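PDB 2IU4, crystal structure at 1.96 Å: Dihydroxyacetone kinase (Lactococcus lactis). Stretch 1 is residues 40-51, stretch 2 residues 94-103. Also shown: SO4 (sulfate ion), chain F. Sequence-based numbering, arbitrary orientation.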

# COMPACT_ATOMS: atom_id res chain seq x y z
N ASN B 40 -16.38 -20.59 0.82
CA ASN B 40 -17.16 -21.78 0.52
C ASN B 40 -18.13 -22.19 1.63
O ASN B 40 -18.74 -23.24 1.55
CB ASN B 40 -16.21 -22.97 0.29
CG ASN B 40 -15.09 -23.06 1.34
OD1 ASN B 40 -15.06 -22.34 2.36
ND2 ASN B 40 -14.13 -23.96 1.08
N GLU B 41 -18.25 -21.36 2.67
CA GLU B 41 -19.06 -21.69 3.83
C GLU B 41 -18.58 -22.91 4.62
O GLU B 41 -19.32 -23.44 5.45
CB GLU B 41 -20.54 -21.81 3.46
CG GLU B 41 -21.10 -20.49 2.96
CD GLU B 41 -22.59 -20.54 2.65
OE1 GLU B 41 -23.21 -21.62 2.74
OE2 GLU B 41 -23.14 -19.46 2.30
N LYS B 42 -17.36 -23.36 4.38
CA LYS B 42 -16.85 -24.52 5.11
C LYS B 42 -16.22 -24.18 6.47
O LYS B 42 -16.00 -25.05 7.32
CB LYS B 42 -15.88 -25.32 4.23
CG LYS B 42 -16.59 -26.03 3.10
CD LYS B 42 -15.73 -27.11 2.50
CE LYS B 42 -16.44 -27.81 1.36
NZ LYS B 42 -15.49 -28.21 0.29
N THR B 43 -15.96 -22.90 6.68
CA THR B 43 -15.32 -22.45 7.91
C THR B 43 -16.20 -21.32 8.46
O THR B 43 -17.05 -20.82 7.74
CB THR B 43 -13.89 -21.95 7.68
OG1 THR B 43 -13.88 -20.92 6.69
CG2 THR B 43 -12.98 -23.09 7.25
N VAL B 44 -16.00 -20.95 9.71
CA VAL B 44 -16.75 -19.87 10.32
C VAL B 44 -16.33 -18.55 9.70
O VAL B 44 -15.14 -18.23 9.66
CB VAL B 44 -16.55 -19.81 11.85
CG1 VAL B 44 -17.24 -18.60 12.43
CG2 VAL B 44 -17.08 -21.08 12.52
N PRO B 45 -17.30 -17.76 9.21
CA PRO B 45 -16.93 -16.50 8.58
C PRO B 45 -16.75 -15.38 9.58
O PRO B 45 -17.47 -15.29 10.59
CB PRO B 45 -18.14 -16.20 7.71
CG PRO B 45 -19.28 -16.76 8.49
CD PRO B 45 -18.76 -17.96 9.21
N ILE B 46 -15.78 -14.53 9.30
CA ILE B 46 -15.62 -13.31 10.08
C ILE B 46 -15.93 -12.12 9.19
O ILE B 46 -15.48 -12.06 8.05
CB ILE B 46 -14.16 -13.12 10.48
CG1 ILE B 46 -13.51 -14.44 10.93
CG2 ILE B 46 -14.02 -11.95 11.49
CD1 ILE B 46 -14.08 -15.01 12.20
N ILE B 47 -16.66 -11.14 9.70
CA ILE B 47 -16.94 -9.95 8.93
C ILE B 47 -16.68 -8.70 9.73
O ILE B 47 -16.61 -8.75 10.95
CB ILE B 47 -18.40 -9.88 8.43
CG1 ILE B 47 -19.39 -9.73 9.59
CG2 ILE B 47 -18.75 -11.10 7.54
CD1 ILE B 47 -20.77 -9.28 9.11
N SER B 48 -16.53 -7.57 9.05
CA SER B 48 -16.37 -6.31 9.74
C SER B 48 -16.91 -5.21 8.84
O SER B 48 -17.52 -5.49 7.80
CB SER B 48 -14.90 -6.07 10.10
OG SER B 48 -14.78 -4.98 11.02
N GLY B 49 -16.71 -3.96 9.23
CA GLY B 49 -17.19 -2.86 8.41
C GLY B 49 -17.12 -1.56 9.18
O GLY B 49 -16.69 -1.53 10.33
N GLY B 50 -17.53 -0.46 8.56
CA GLY B 50 -17.39 0.85 9.19
C GLY B 50 -17.45 1.87 8.09
O GLY B 50 -17.81 1.54 6.95
N GLY B 51 -17.14 3.12 8.42
CA GLY B 51 -17.27 4.17 7.42
C GLY B 51 -16.24 3.95 6.34
O GLY B 51 -15.24 3.27 6.56
N GLY B 94 -25.02 -21.57 9.16
CA GLY B 94 -25.46 -22.27 10.37
C GLY B 94 -24.31 -22.73 11.25
O GLY B 94 -24.53 -23.50 12.19
N LYS B 95 -23.09 -22.27 10.96
CA LYS B 95 -21.97 -22.51 11.87
C LYS B 95 -21.53 -21.32 12.73
O LYS B 95 -20.49 -21.34 13.38
CB LYS B 95 -20.78 -23.22 11.20
CG LYS B 95 -20.15 -22.53 10.01
CD LYS B 95 -19.30 -23.50 9.17
CE LYS B 95 -20.01 -24.78 8.79
NZ LYS B 95 -20.56 -24.88 7.40
N GLY B 96 -22.35 -20.27 12.75
CA GLY B 96 -21.95 -19.04 13.43
C GLY B 96 -21.48 -18.00 12.44
O GLY B 96 -21.12 -18.33 11.31
N VAL B 97 -21.48 -16.74 12.87
CA VAL B 97 -20.89 -15.66 12.10
C VAL B 97 -20.23 -14.81 13.18
O VAL B 97 -20.86 -14.54 14.22
CB VAL B 97 -21.95 -14.81 11.36
CG1 VAL B 97 -21.27 -13.59 10.72
CG2 VAL B 97 -22.66 -15.64 10.25
N PHE B 98 -18.98 -14.43 12.96
CA PHE B 98 -18.28 -13.55 13.90
C PHE B 98 -18.10 -12.16 13.32
O PHE B 98 -17.72 -12.02 12.15
CB PHE B 98 -16.91 -14.11 14.32
CG PHE B 98 -16.40 -13.52 15.60
CD1 PHE B 98 -16.89 -13.98 16.81
CD2 PHE B 98 -15.47 -12.51 15.59
CE1 PHE B 98 -16.44 -13.44 18.00
CE2 PHE B 98 -15.01 -11.96 16.78
CZ PHE B 98 -15.50 -12.43 17.98
N VAL B 99 -18.36 -11.13 14.13
CA VAL B 99 -18.32 -9.74 13.66
C VAL B 99 -17.32 -8.96 14.50
O VAL B 99 -17.36 -9.06 15.73
CB VAL B 99 -19.68 -9.09 13.84
CG1 VAL B 99 -19.64 -7.64 13.34
CG2 VAL B 99 -20.74 -9.90 13.11
N ILE B 100 -16.43 -8.22 13.84
CA ILE B 100 -15.48 -7.31 14.50
C ILE B 100 -15.94 -5.88 14.32
O ILE B 100 -16.16 -5.42 13.20
CB ILE B 100 -14.05 -7.51 13.93
CG1 ILE B 100 -13.61 -8.96 14.21
CG2 ILE B 100 -13.01 -6.52 14.59
CD1 ILE B 100 -12.46 -9.43 13.34
N ILE B 101 -16.11 -5.17 15.42
CA ILE B 101 -16.75 -3.86 15.38
C ILE B 101 -15.79 -2.91 16.08
O ILE B 101 -15.26 -3.24 17.13
CB ILE B 101 -18.05 -3.83 16.22
CG1 ILE B 101 -19.00 -4.97 15.84
CG2 ILE B 101 -18.74 -2.46 16.10
CD1 ILE B 101 -20.04 -5.28 16.96
N LYS B 102 -15.55 -1.73 15.52
CA LYS B 102 -14.72 -0.72 16.21
C LYS B 102 -15.55 0.06 17.23
O LYS B 102 -16.73 0.34 16.99
CB LYS B 102 -14.10 0.22 15.16
CG LYS B 102 -13.10 -0.50 14.26
CD LYS B 102 -12.35 0.38 13.27
CE LYS B 102 -13.30 1.25 12.44
NZ LYS B 102 -14.14 0.41 11.54
N ASN B 103 -14.96 0.41 18.36
CA ASN B 103 -15.71 1.09 19.43
C ASN B 103 -16.04 2.56 19.12
O ASN B 103 -15.41 3.47 19.66
CB ASN B 103 -14.97 0.96 20.78
CG ASN B 103 -15.78 1.51 21.94
OD1 ASN B 103 -17.00 1.57 21.89
ND2 ASN B 103 -15.09 1.93 22.99
S SO4 F . -12.76 -16.81 7.12
O1 SO4 F . -13.60 -15.58 7.33
O2 SO4 F . -11.42 -16.59 7.67
O3 SO4 F . -12.53 -17.06 5.68
O4 SO4 F . -13.32 -18.03 7.73
O HOH W 1 -16.74 -0.88 13.05

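The contact is built on two parallel strands, 46-51 and 97-102, whose axes come within 4.7 Å and differ in direction by 28°. Its backbone rule is economical: F98 N donates to P45 O (2.9 Å), I47 N to F98 O (2.8 Å) and I100 N to I47 O (2.9 Å), all three nearly straight. F98 and I47 thus each give and receive, and the sheet is stitched by alternate residues. The CA atoms of I46 and V99 also lie close to carbonyls, I46 CA 3.2 Å from F98 O and V99 CA 3.4 Å from I47 O, so little space is left between the backbones.

Pairing brings side chains to the same face at the same level. On one face, I46 sits beside F98 and reaches diagonally to I100. Its CD1 packs at 3.6 Å against F98 CB, the root of the phenylalanine, while the far end of that side chain leads away from the first stretch. The other branch, I46 CG2, meets I100 CD1 at 3.5 Å, so one isoleucine fills the space beside both neighbours. On the opposite face I47 faces V99, with I47 CG1 3.8 Å from V99 CG2 and, more loosely, 4.4 Å from V97 CG1. Just before the strand, P45 lays its ring alongside V97, CG to CG2 at 4.0 Å, and its CD comes within 3.2 Å of G96 O.

At one end a long side chain does the filling. K95, whose CA-to-CB bond points toward the first stretch, has more of its surface covered by the other stretch than any other residue here. Its aliphatic part runs past V44, CG to V44 CG2 at 4.2 Å, and past T43 O, 3.8 Å from K95 CD; the ammonium then finishes on E41 O, a hydrogen bond of 2.7 Å from NZ. The chain supplies bulk along its length and polarity only at its tip.

Toward the other end the bumps shrink. S48 has a short side chain, and its OG donates to I100 O at 2.6 Å, and then come glycines. G50 leaves the hollow used by K102, whose NZ lies 4.0 Å from G50 CA; an ideal CB on G50 would sit only 2.6 Å from that nitrogen, and the backbone angles alone already call for glycine. Here direct strand pairing gives way to a water, which donates to G49 O at 2.8 Å and accepts from K102 N at 2.9 Å and K102 NZ at 3.3 Å.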